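Local coordinates for protein scyllo-inosose 3-dehydrogenase (PDB 3IP1) that catalyses the NAD(+)-dependent oxidation of scyllo-inosose to 3-dehydro-scyllo-inosose as a zinc-containing dehydrogenase, probably within a myo-inositol degradation pathway, at residues A[10-13]-A[17-20]; A[176-181]-A[188-193]; A[201-206]-A[315-320]; A[266-271]-A[275-280]; A[377-382]-A[387-392]. All coordinates share one frame; numbering follows the deposited sequence. Where two conformers were deposited one is given.

Contact 1. Residues A[10-13]-A[17-20]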
# COMPACT_ATOMS: atom_id res chain seq x y z
N ALA A 10 20.82 33.47 -23.59
CA ALA A 10 21.08 32.62 -24.73
C ALA A 10 20.30 33.13 -25.92
O ALA A 10 19.38 33.93 -25.76
CB ALA A 10 20.71 31.17 -24.42
N LYS A 11 20.66 32.64 -27.11
CA LYS A 11 19.95 32.95 -28.36
C LYS A 11 18.81 31.95 -28.64
O LYS A 11 19.00 30.73 -28.55
CB LYS A 11 20.97 32.96 -29.52
CG LYS A 11 20.40 33.35 -30.88
CD LYS A 11 21.40 33.09 -31.99
CE LYS A 11 20.85 33.53 -33.37
NZ LYS A 11 21.87 33.37 -34.45
N TRP A 12 17.62 32.46 -28.97
CA TRP A 12 16.55 31.62 -29.48
C TRP A 12 16.87 31.25 -30.94
O TRP A 12 16.60 32.04 -31.85
CB TRP A 12 15.20 32.33 -29.40
CG TRP A 12 14.05 31.47 -29.88
CD1 TRP A 12 13.68 31.24 -31.19
CD2 TRP A 12 13.12 30.73 -29.07
NE1 TRP A 12 12.59 30.40 -31.23
CE2 TRP A 12 12.23 30.08 -29.95
CE3 TRP A 12 12.96 30.57 -27.69
CZ2 TRP A 12 11.18 29.26 -29.49
CZ3 TRP A 12 11.93 29.75 -27.23
CH2 TRP A 12 11.04 29.11 -28.13
N ASP A 13 17.41 30.05 -31.16
CA ASP A 13 17.89 29.69 -32.50
C ASP A 13 17.73 28.19 -32.75
O ASP A 13 18.72 27.47 -32.78
CB ASP A 13 19.37 30.10 -32.64
CG ASP A 13 19.85 30.10 -34.09
OD1 ASP A 13 19.02 29.94 -35.00
OD2 ASP A 13 21.07 30.25 -34.31
N GLU A 17 14.67 20.49 -36.85
CA GLU A 17 13.56 19.61 -36.43
C GLU A 17 12.54 20.26 -35.49
O GLU A 17 11.39 19.79 -35.39
CB GLU A 17 14.09 18.30 -35.80
CG GLU A 17 14.95 18.49 -34.53
CD GLU A 17 16.45 18.48 -34.81
OE1 GLU A 17 16.88 18.81 -35.95
OE2 GLU A 17 17.22 18.14 -33.87
N PHE A 18 12.92 21.33 -34.79
CA PHE A 18 12.08 21.86 -33.73
C PHE A 18 10.79 22.46 -34.27
O PHE A 18 10.81 23.23 -35.22
CB PHE A 18 12.82 22.90 -32.89
CG PHE A 18 11.96 23.61 -31.87
CD1 PHE A 18 11.74 23.04 -30.61
CD2 PHE A 18 11.38 24.84 -32.16
CE1 PHE A 18 10.96 23.67 -29.67
CE2 PHE A 18 10.59 25.50 -31.21
CZ PHE A 18 10.37 24.90 -29.96
N LYS A 19 9.68 22.09 -33.64
CA LYS A 19 8.44 22.84 -33.81
C LYS A 19 8.01 23.38 -32.44
O LYS A 19 8.14 22.68 -31.43
CB LYS A 19 7.33 21.97 -34.40
CG LYS A 19 7.53 21.59 -35.88
CD LYS A 19 8.23 20.25 -36.01
CE LYS A 19 8.31 19.80 -37.47
NZ LYS A 19 9.44 18.85 -37.66
N LEU A 20 7.53 24.63 -32.42
CA LEU A 20 7.06 25.30 -31.20
C LEU A 20 6.05 24.42 -30.48
O LEU A 20 5.00 24.09 -31.03
CB LEU A 20 6.44 26.66 -31.53
CG LEU A 20 6.18 27.69 -30.42
CD1 LEU A 20 7.50 28.26 -29.86
CD2 LEU A 20 5.27 28.83 -30.90
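Trp12 reaches out to Phe18 and Leu20 with the far end of its indole, a useful example of one large side chain closing a short surface loop. Starting at CB, CG stands anti to the backbone N (chi1 -179°), which carries the indole outward from the strand end. Beyond the five-membered ring, the benzo half does the touching. Its CZ2 carbon lies 3.8 Å from CD1 of Leu20 and, more loosely, 4.2 Å from CE2 of Phe18. Trp12 CH2 stays with the leucine too, 4.0 Å from Leu20 CD1. Leu20 thus offers one methyl branch to two ring carbons, and Phe18 a single ring corner. Both side chains cross the tryptophan at roughly a right angle, and the phenyl and indole do not lie flat on one another. The contact is small, apolar and superficial. Beside it, a salt bridge, weak as a hydrogen bond, joins Lys11 NZ to Asp13 OD2 (3.2 Å), and that carboxylate also pairs with Arg38. Trp12 closes strand 3-12, which runs antiparallel to strand 37-38; there Trp37 meets it edge-to-face, while Val36, in the loop just before, packs against both Trp12 and Phe18.

Contact 2. Residues A[176-181]-A[188-193]; sequences RELEGV and FLAGSL
Leu178 meets Ala190 across this contact, a plain apolar joint between the 3-10 segment 176-178 and helix 185-192. Along the helix, Phe188 comes first; its carbonyl takes the amide of Ser192 and also the hydroxyl of Ser100. Ser192 OG donates to Leu189 O at 2.7 Å, so that the serine side chain folds back on its own helix. Next, Ala190 turns its CB toward the 3-10 segment and lies 3.9 Å from CD1 of Leu178. The leucine brings this methyl across by setting CG anti to its own carbonyl carbon (chi1 -54°). Gly191 follows, and the methyl lies near its backbone as well, with the N of Gly191 4.3 Å from Leu178 CD1. At the end of the segment, Leu193 N bonds to Ala190 O at 3.1 Å, while the carbonyl of Leu193 accepts Thr197 OG1. The joint is buried and apolar, one methyl group against another. Around it, Leu178 also packs on Met357 and Ala358 of helix 349-358, Phe188 and Ser192 lean on strand 57-66, and Phe188 further touches Pro124 of strand 124-127.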
# COMPACT_ATOMS: atom_id res chain seq x y z
N ARG A 176 14.07 25.94 11.20
CA ARG A 176 14.19 26.15 12.67
C ARG A 176 14.80 24.95 13.39
O ARG A 176 15.63 25.08 14.29
CB ARG A 176 12.81 26.42 13.29
CG ARG A 176 12.33 27.84 13.18
CD ARG A 176 12.62 28.62 14.47
NE ARG A 176 12.11 27.94 15.65
CZ ARG A 176 12.07 28.50 16.86
NH1 ARG A 176 11.60 27.82 17.89
NH2 ARG A 176 12.49 29.74 17.01
N GLU A 177 14.34 23.76 13.01
CA GLU A 177 14.84 22.52 13.63
C GLU A 177 16.37 22.34 13.56
O GLU A 177 16.93 21.56 14.31
CB GLU A 177 14.20 21.29 12.97
CG GLU A 177 12.72 21.03 13.28
CD GLU A 177 12.14 20.02 12.30
OE1 GLU A 177 11.85 18.87 12.71
OE2 GLU A 177 12.02 20.37 11.10
N LEU A 178 17.03 23.03 12.64
CA LEU A 178 18.48 22.89 12.50
C LEU A 178 19.24 23.81 13.47
O LEU A 178 20.45 23.68 13.62
CB LEU A 178 18.95 23.14 11.06
CG LEU A 178 18.32 22.34 9.91
CD1 LEU A 178 19.03 22.65 8.60
CD2 LEU A 178 18.34 20.83 10.16
N GLU A 179 18.54 24.74 14.10
CA GLU A 179 19.20 25.68 15.00
C GLU A 179 19.79 24.94 16.21
O GLU A 179 19.10 24.18 16.87
CB GLU A 179 18.25 26.78 15.44
CG GLU A 179 18.06 27.86 14.37
CD GLU A 179 16.90 28.79 14.68
OE1 GLU A 179 16.24 28.58 15.71
OE2 GLU A 179 16.62 29.72 13.88
N GLY A 180 21.08 25.14 16.46
CA GLY A 180 21.72 24.52 17.61
C GLY A 180 22.23 23.13 17.30
O GLY A 180 22.92 22.51 18.12
N VAL A 181 21.87 22.62 16.12
CA VAL A 181 22.46 21.40 15.59
C VAL A 181 23.55 21.81 14.60
O VAL A 181 24.64 21.26 14.60
CB VAL A 181 21.39 20.54 14.87
CG1 VAL A 181 22.01 19.23 14.38
CG2 VAL A 181 20.20 20.28 15.78
N PHE A 188 22.81 27.01 6.89
CA PHE A 188 22.36 27.38 5.56
C PHE A 188 22.95 26.45 4.51
O PHE A 188 22.28 26.07 3.55
CB PHE A 188 22.65 28.86 5.30
CG PHE A 188 21.89 29.78 6.22
CD1 PHE A 188 20.52 29.94 6.08
CD2 PHE A 188 22.56 30.47 7.25
CE1 PHE A 188 19.80 30.77 6.94
CE2 PHE A 188 21.87 31.32 8.12
CZ PHE A 188 20.48 31.48 7.97
N LEU A 189 24.20 26.06 4.70
CA LEU A 189 24.77 24.99 3.92
C LEU A 189 23.87 23.74 3.93
O LEU A 189 23.61 23.17 2.87
CB LEU A 189 26.20 24.67 4.38
CG LEU A 189 27.26 25.75 4.16
CD1 LEU A 189 28.62 25.23 4.57
CD2 LEU A 189 27.30 26.28 2.72
N ALA A 190 23.41 23.31 5.10
CA ALA A 190 22.56 22.11 5.20
C ALA A 190 21.24 22.34 4.47
O ALA A 190 20.76 21.48 3.72
CB ALA A 190 22.32 21.71 6.66
N GLY A 191 20.67 23.53 4.69
CA GLY A 191 19.45 23.99 4.00
C GLY A 191 19.55 23.98 2.48
O GLY A 191 18.58 23.62 1.81
N SER A 192 20.72 24.36 1.95
CA SER A 192 20.94 24.40 0.50
C SER A 192 20.92 22.99 -0.12
O SER A 192 20.74 22.83 -1.35
CB SER A 192 22.26 25.15 0.17
OG SER A 192 23.41 24.35 0.49
N LEU A 193 21.07 21.98 0.72
CA LEU A 193 21.10 20.60 0.29
C LEU A 193 19.75 19.87 0.43
O LEU A 193 19.68 18.67 0.18
CB LEU A 193 22.20 19.85 1.06
CG LEU A 193 23.63 20.22 0.64
CD1 LEU A 193 24.67 19.94 1.73
CD2 LEU A 193 24.02 19.52 -0.64

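Contact 3. Residues A[201-206]-A[315-320]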
# COMPACT_ATOMS: atom_id res chain seq x y z
N TYR A 201 15.15 11.36 -1.83
CA TYR A 201 14.13 10.88 -0.90
C TYR A 201 12.86 10.48 -1.64
O TYR A 201 12.34 9.40 -1.40
CB TYR A 201 13.84 11.94 0.17
CG TYR A 201 13.03 11.46 1.36
CD1 TYR A 201 11.66 11.21 1.25
CD2 TYR A 201 13.64 11.29 2.62
CE1 TYR A 201 10.90 10.79 2.36
CE2 TYR A 201 12.90 10.89 3.73
CZ TYR A 201 11.53 10.63 3.59
OH TYR A 201 10.78 10.22 4.68
N ASN A 202 12.38 11.34 -2.54
CA ASN A 202 11.20 11.06 -3.36
C ASN A 202 11.43 9.78 -4.18
O ASN A 202 10.53 8.95 -4.32
CB ASN A 202 10.91 12.24 -4.29
CG ASN A 202 9.63 12.04 -5.12
OD1 ASN A 202 8.52 11.99 -4.59
ND2 ASN A 202 9.79 11.97 -6.45
N ALA A 203 12.64 9.62 -4.70
CA ALA A 203 12.95 8.49 -5.53
C ALA A 203 12.95 7.18 -4.75
O ALA A 203 12.39 6.21 -5.22
CB ALA A 203 14.28 8.71 -6.25
N VAL A 204 13.54 7.16 -3.55
CA VAL A 204 13.67 5.88 -2.83
C VAL A 204 12.58 5.53 -1.80
O VAL A 204 12.30 4.33 -1.58
CB VAL A 204 15.08 5.68 -2.19
CG1 VAL A 204 16.16 5.73 -3.26
CG2 VAL A 204 15.37 6.70 -1.09
N ILE A 205 11.98 6.55 -1.19
CA ILE A 205 10.97 6.36 -0.14
C ILE A 205 9.58 6.44 -0.75
O ILE A 205 8.78 5.51 -0.59
CB ILE A 205 11.11 7.42 1.01
CG1 ILE A 205 12.49 7.36 1.67
CG2 ILE A 205 9.98 7.27 2.06
CD1 ILE A 205 12.94 5.98 2.10
N VAL A 206 9.29 7.54 -1.45
CA VAL A 206 7.97 7.77 -2.02
C VAL A 206 7.66 6.93 -3.28
O VAL A 206 6.68 6.20 -3.29
CB VAL A 206 7.73 9.27 -2.35
CG1 VAL A 206 6.27 9.50 -2.82
CG2 VAL A 206 8.04 10.15 -1.11
N ALA A 315 14.35 1.82 -9.19
CA ALA A 315 13.86 3.19 -9.30
C ALA A 315 14.81 3.95 -10.22
O ALA A 315 16.04 3.94 -10.00
CB ALA A 315 13.78 3.84 -7.91
N ILE A 316 14.26 4.59 -11.25
CA ILE A 316 15.05 5.35 -12.22
C ILE A 316 14.89 6.85 -11.96
O ILE A 316 13.81 7.39 -12.11
CB ILE A 316 14.65 5.02 -13.68
CG1 ILE A 316 14.88 3.53 -13.96
CG2 ILE A 316 15.50 5.85 -14.68
CD1 ILE A 316 14.02 2.96 -15.11
N VAL A 317 15.99 7.49 -11.57
CA VAL A 317 15.96 8.89 -11.14
C VAL A 317 16.76 9.81 -12.07
O VAL A 317 16.43 10.99 -12.24
CB VAL A 317 16.41 9.06 -9.65
CG1 VAL A 317 17.86 8.79 -9.48
CG2 VAL A 317 16.06 10.45 -9.11
N ALA A 318 17.81 9.26 -12.69
CA ALA A 318 18.64 10.08 -13.56
C ALA A 318 17.98 10.21 -14.92
O ALA A 318 17.24 9.32 -15.35
CB ALA A 318 20.03 9.51 -13.66
N ARG A 319 18.21 11.33 -15.58
CA ARG A 319 17.69 11.56 -16.92
C ARG A 319 18.66 10.95 -17.93
O ARG A 319 19.86 11.21 -17.90
CB ARG A 319 17.47 13.05 -17.18
N ALA A 320 18.14 10.07 -18.78
CA ALA A 320 18.90 9.52 -19.90
C ALA A 320 18.05 9.59 -21.16
O ALA A 320 16.82 9.53 -21.09
CB ALA A 320 19.27 8.09 -19.63
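The Rossmann-type coenzyme domain supplies the strand of this contact: helix 194-207 lies against the C-terminal end of strand 313-316, where the parallel sheet gives way to a loop. Ala203 faces that end with its CB. This methyl of Ala203 is 3.8 Å from CG2 of Val317 and 4.0 Å from CB of the same valine. CG2 stands anti to the valine's backbone N, with CG1 taking the tighter site between N and the carbonyl carbon (chi1 70°). Two residues back, on the same side of the strand, Ala315 points toward the helix as well, its CB 3.8 Å from the carbonyl O of Ala203. Since the meeting side chains are small, the backbones come close, with 6.4 Å between the CA atoms of Ala203 and Val317. The helix widens into a pi-type turn at 202-206, just where it meets the strand. On another side of it, Ile205 CG1 sits over the centre of the Tyr201 ring, whose OH bonds to Pro213 O of the second subunit. Val317 also touches Ile225, which by similarity binds NAD(+). Aliphatic carbons and one carbonyl oxygen make the contact, so helix and strand end are joined by close apolar fit rather than by polar bonds.

Contact 4. Residues A[266-271]-A[275-280]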
# COMPACT_ATOMS: atom_id res chain seq x y z
N THR A 266 34.51 -0.08 -12.96
CA THR A 266 35.51 -0.13 -14.03
C THR A 266 36.67 -1.07 -13.71
O THR A 266 37.40 -1.48 -14.62
CB THR A 266 36.07 1.28 -14.39
OG1 THR A 266 36.95 1.74 -13.35
CG2 THR A 266 34.93 2.30 -14.62
N LYS A 267 36.85 -1.42 -12.44
CA LYS A 267 37.96 -2.27 -12.02
C LYS A 267 37.49 -3.49 -11.23
O LYS A 267 38.30 -4.33 -10.84
CB LYS A 267 38.94 -1.48 -11.17
CG LYS A 267 39.67 -0.39 -11.94
CD LYS A 267 40.66 0.34 -11.06
CE LYS A 267 41.56 1.20 -11.92
NZ LYS A 267 42.12 2.32 -11.12
N GLU A 268 36.18 -3.58 -11.01
CA GLU A 268 35.62 -4.70 -10.28
C GLU A 268 34.43 -5.24 -11.05
O GLU A 268 33.85 -4.55 -11.87
CB GLU A 268 35.16 -4.25 -8.89
CG GLU A 268 36.24 -3.79 -7.95
CD GLU A 268 35.66 -3.27 -6.66
OE1 GLU A 268 35.87 -2.07 -6.33
OE2 GLU A 268 34.96 -4.06 -5.98
N ASN A 269 34.10 -6.49 -10.79
CA ASN A 269 32.91 -7.09 -11.37
C ASN A 269 31.67 -6.70 -10.52
O ASN A 269 31.48 -7.23 -9.43
CB ASN A 269 33.09 -8.61 -11.44
CG ASN A 269 31.99 -9.31 -12.20
OD1 ASN A 269 30.80 -9.07 -11.98
ND2 ASN A 269 32.37 -10.22 -13.09
N PHE A 270 30.86 -5.78 -11.03
CA PHE A 270 29.66 -5.31 -10.30
C PHE A 270 28.74 -6.45 -9.83
O PHE A 270 28.43 -6.54 -8.65
CB PHE A 270 28.87 -4.30 -11.14
CG PHE A 270 27.55 -3.88 -10.54
CD1 PHE A 270 27.48 -2.80 -9.66
CD2 PHE A 270 26.38 -4.53 -10.88
CE1 PHE A 270 26.24 -2.40 -9.10
CE2 PHE A 270 25.15 -4.14 -10.35
CZ PHE A 270 25.08 -3.08 -9.45
N VAL A 271 28.33 -7.31 -10.76
CA VAL A 271 27.41 -8.40 -10.45
C VAL A 271 27.90 -9.32 -9.33
O VAL A 271 27.19 -9.54 -8.35
CB VAL A 271 27.06 -9.22 -11.72
CG1 VAL A 271 26.31 -10.52 -11.34
CG2 VAL A 271 26.22 -8.38 -12.69
N LEU A 275 26.46 -9.68 -5.45
CA LEU A 275 26.04 -11.00 -4.99
C LEU A 275 26.85 -11.51 -3.81
O LEU A 275 26.30 -12.17 -2.91
CB LEU A 275 25.99 -12.02 -6.13
CG LEU A 275 24.85 -11.77 -7.12
CD1 LEU A 275 25.01 -12.60 -8.39
CD2 LEU A 275 23.46 -11.99 -6.49
N ASP A 276 28.14 -11.20 -3.79
CA ASP A 276 29.01 -11.63 -2.71
C ASP A 276 28.63 -10.89 -1.43
O ASP A 276 28.33 -11.50 -0.41
CB ASP A 276 30.47 -11.39 -3.07
CG ASP A 276 31.39 -11.44 -1.87
OD1 ASP A 276 31.16 -12.27 -0.96
OD2 ASP A 276 32.36 -10.64 -1.81
N TYR A 277 28.61 -9.56 -1.51
CA TYR A 277 28.30 -8.71 -0.37
C TYR A 277 26.93 -8.98 0.25
O TYR A 277 26.77 -8.86 1.46
CB TYR A 277 28.40 -7.24 -0.78
CG TYR A 277 29.81 -6.79 -1.10
CD1 TYR A 277 30.90 -7.23 -0.34
CD2 TYR A 277 30.05 -5.90 -2.15
CE1 TYR A 277 32.20 -6.80 -0.63
CE2 TYR A 277 31.33 -5.46 -2.44
CZ TYR A 277 32.40 -5.91 -1.68
OH TYR A 277 33.66 -5.48 -1.99
N THR A 278 25.95 -9.34 -0.58
CA THR A 278 24.61 -9.62 -0.07
C THR A 278 24.37 -11.11 0.22
O THR A 278 23.23 -11.53 0.41
CB THR A 278 23.48 -9.09 -1.01
OG1 THR A 278 23.52 -9.81 -2.25
CG2 THR A 278 23.59 -7.59 -1.27
N ASN A 279 25.45 -11.89 0.27
CA ASN A 279 25.38 -13.36 0.46
C ASN A 279 24.39 -14.05 -0.47
O ASN A 279 23.70 -14.97 -0.06
CB ASN A 279 25.03 -13.73 1.92
CG ASN A 279 25.94 -13.08 2.94
OD1 ASN A 279 27.14 -12.95 2.73
ND2 ASN A 279 25.36 -12.69 4.07
N GLY A 280 24.31 -13.61 -1.72
CA GLY A 280 23.39 -14.23 -2.68
C GLY A 280 21.95 -13.75 -2.57
O GLY A 280 21.10 -14.16 -3.37
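Val271 O receives the amide of Leu275 in a nearly straight helical bond, 3.0 Å from Leu275 N to Val271 O with 168° at the hydrogen. CB and CG of Leu275 also lie near this oxygen, each 3.5 Å from Val271 O. A second link is apolar: Val271 CG1 meets Leu275 CD1 at 3.8 Å. The two side chains lie side by side and point the same way, as expected of residues four apart on one helical face. The helix is a compact example of one capped by a side chain at its start and by backbone bonds at its finish. At the start, Asn269 is the N-cap, and its OD1 accepts the amide of Glu272. At the finish, a Schellman motif closes the last turn: Gly280 N bonds to Leu275 O at 2.7 Å and Asn279 N to Asp276 O at 3.0 Å, with Asn279 taking the positive phi. Glu268 comes near Tyr277, but its carboxylate is held by the amide of Asp264 through OE1. Helix 270-277 forms the crossover from edge strand 261-263 to central strand 285-288. Val271 and Leu275 pack on helix 293-306, Phe270 rests on strands 216-220 and 240-244, and Tyr277 stacks on His261.

Contact 5. Residues A[377-382]-A[387-392]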
# COMPACT_ATOMS: atom_id res chain seq x y z
N PRO A 377 29.85 32.11 -12.07
CA PRO A 377 29.95 31.81 -13.50
C PRO A 377 31.21 30.99 -13.83
O PRO A 377 31.15 30.04 -14.61
CB PRO A 377 29.99 33.20 -14.15
CG PRO A 377 29.23 34.07 -13.18
CD PRO A 377 29.59 33.54 -11.82
N GLU A 378 32.32 31.33 -13.19
CA GLU A 378 33.59 30.62 -13.39
C GLU A 378 33.46 29.13 -13.05
O GLU A 378 33.95 28.26 -13.79
CB GLU A 378 34.70 31.28 -12.55
CG GLU A 378 36.05 30.56 -12.60
CD GLU A 378 36.98 30.93 -11.42
OE1 GLU A 378 36.95 32.07 -10.91
OE2 GLU A 378 37.77 30.05 -11.01
N TYR A 379 32.80 28.84 -11.93
CA TYR A 379 32.68 27.45 -11.47
C TYR A 379 31.70 26.61 -12.28
O TYR A 379 31.89 25.42 -12.46
CB TYR A 379 32.39 27.40 -9.96
CG TYR A 379 33.66 27.55 -9.18
CD1 TYR A 379 34.48 26.44 -8.91
CD2 TYR A 379 34.09 28.81 -8.75
CE1 TYR A 379 35.68 26.58 -8.22
CE2 TYR A 379 35.31 28.96 -8.05
CZ TYR A 379 36.09 27.85 -7.81
OH TYR A 379 37.28 27.97 -7.12
N ILE A 380 30.63 27.24 -12.76
CA ILE A 380 29.69 26.59 -13.67
C ILE A 380 30.44 26.11 -14.92
O ILE A 380 30.16 25.03 -15.44
CB ILE A 380 28.54 27.57 -14.03
CG1 ILE A 380 27.58 27.71 -12.85
CG2 ILE A 380 27.78 27.14 -15.29
CD1 ILE A 380 26.39 28.65 -13.11
N LYS A 381 31.38 26.92 -15.40
CA LYS A 381 32.25 26.55 -16.51
C LYS A 381 33.27 25.45 -16.12
O LYS A 381 33.46 24.45 -16.84
CB LYS A 381 32.97 27.82 -17.02
CG LYS A 381 34.41 27.61 -17.58
CD LYS A 381 34.48 27.73 -19.10
CE LYS A 381 33.72 26.62 -19.81
NZ LYS A 381 34.24 26.38 -21.21
N ARG A 382 33.93 25.63 -14.99
CA ARG A 382 34.94 24.69 -14.52
C ARG A 382 34.35 23.29 -14.33
O ARG A 382 35.00 22.29 -14.64
CB ARG A 382 35.51 25.22 -13.22
CG ARG A 382 36.86 24.70 -12.83
CD ARG A 382 37.55 25.85 -12.12
NE ARG A 382 38.29 25.43 -10.93
CZ ARG A 382 38.82 26.28 -10.06
NH1 ARG A 382 39.48 25.81 -9.00
NH2 ARG A 382 38.71 27.60 -10.24
N LYS A 387 36.02 16.94 -12.48
CA LYS A 387 35.25 15.89 -11.81
C LYS A 387 35.58 15.71 -10.33
O LYS A 387 34.93 14.93 -9.65
CB LYS A 387 35.47 14.54 -12.48
CG LYS A 387 35.07 14.45 -13.93
CD LYS A 387 35.97 13.42 -14.60
CE LYS A 387 37.40 13.96 -14.73
NZ LYS A 387 38.44 12.92 -14.48
N SER A 388 36.61 16.40 -9.84
CA SER A 388 36.98 16.29 -8.42
C SER A 388 35.98 17.03 -7.51
O SER A 388 35.83 16.70 -6.32
CB SER A 388 38.39 16.83 -8.21
OG SER A 388 38.43 18.23 -8.47
N LEU A 389 35.30 18.03 -8.06
CA LEU A 389 34.30 18.81 -7.34
C LEU A 389 32.92 18.11 -7.32
O LEU A 389 32.22 18.10 -8.33
CB LEU A 389 34.19 20.22 -7.93
CG LEU A 389 35.50 21.02 -8.03
CD1 LEU A 389 35.34 22.21 -8.99
CD2 LEU A 389 36.04 21.47 -6.66
N VAL A 390 32.55 17.55 -6.17
CA VAL A 390 31.24 16.85 -6.03
C VAL A 390 30.08 17.85 -6.00
O VAL A 390 29.08 17.69 -6.72
CB VAL A 390 31.21 15.95 -4.75
CG1 VAL A 390 29.91 15.16 -4.66
CG2 VAL A 390 32.38 15.00 -4.75
N LYS A 391 30.22 18.86 -5.15
CA LYS A 391 29.23 19.90 -5.00
C LYS A 391 29.93 21.19 -4.63
O LYS A 391 30.75 21.23 -3.70
CB LYS A 391 28.19 19.50 -3.93
CG LYS A 391 27.23 20.61 -3.45
CD LYS A 391 26.20 21.03 -4.49
CE LYS A 391 25.29 19.87 -4.85
NZ LYS A 391 24.39 20.23 -5.97
N VAL A 392 29.57 22.24 -5.37
CA VAL A 392 30.09 23.59 -5.18
C VAL A 392 28.91 24.45 -4.79
O VAL A 392 27.88 24.41 -5.44
CB VAL A 392 30.73 24.14 -6.48
CG1 VAL A 392 31.01 25.65 -6.39
CG2 VAL A 392 32.02 23.37 -6.79
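Tyr379 is the hub of this contact, touching Leu389 with its ring and Val392 with its base. CD1 of Leu389 approaches the ring at its edge, near the ring plane, 4.3 Å from Tyr379 CD1. Val392 meets the root of the side chain, its CG1 4.2 Å from Tyr379 CB. All three side chains leave their backbones toward the opposite segment, so the helix and the returning chain close on one another through apolar groups. The next shell fixes the tyrosine. One turn along the helix, the guanidinium of Arg382 lies with a face over Tyr379 CE1, which stands 3.6 Å from the guanidinium plane. That flat group is itself held from its edge by Glu378: Arg382 NH2 and Glu378 OE2 form a salt bridge of 2.7 Å, although the angle at the hydrogen, 116°, makes it weak as a hydrogen bond. At the far end of the ring, Tyr379 OH bonds to Lys369 NZ, while Ile67 packs against both Tyr379 and Val392. Farther out, Lys391 NZ forms a salt bridge with Glu98, a zinc ligand, and also bonds to the carbonyl of Ile67. On the coenzyme side, Lys387 O accepts a bond from Arg250, which by similarity binds NAD(+). The arrangement illustrates a beta-alpha-beta unit: helix 376-382 links strand 369-371 to the parallel strand 392-395, which in turn pairs antiparallel with strand 57-66 in the sheet of the catalytic domain.

How the contacts relate
Contacts 2, 3 and 5 lie within about 10 to 13 Å of a bound cadmium, without supplying a ligand from their touching residues: the side chain of Val317 in contact 3 is about 10 Å from the ion, Val392 of contact 5 and Gly191 of contact 2 each about 13 Å. Contacts 2 and 5 come nearest to one another, about 4 Å between closest atoms though without touching. Helices 185-192 and 194-207 follow directly in the chain, joining contact 2 to contact 3. Contact 4 is nested within the chain loop closed by contact 3, its centre 22 Å away on the coenzyme domain. Contact 1, 45 Å from contact 4 between centres, lies on the surface away from the known sites.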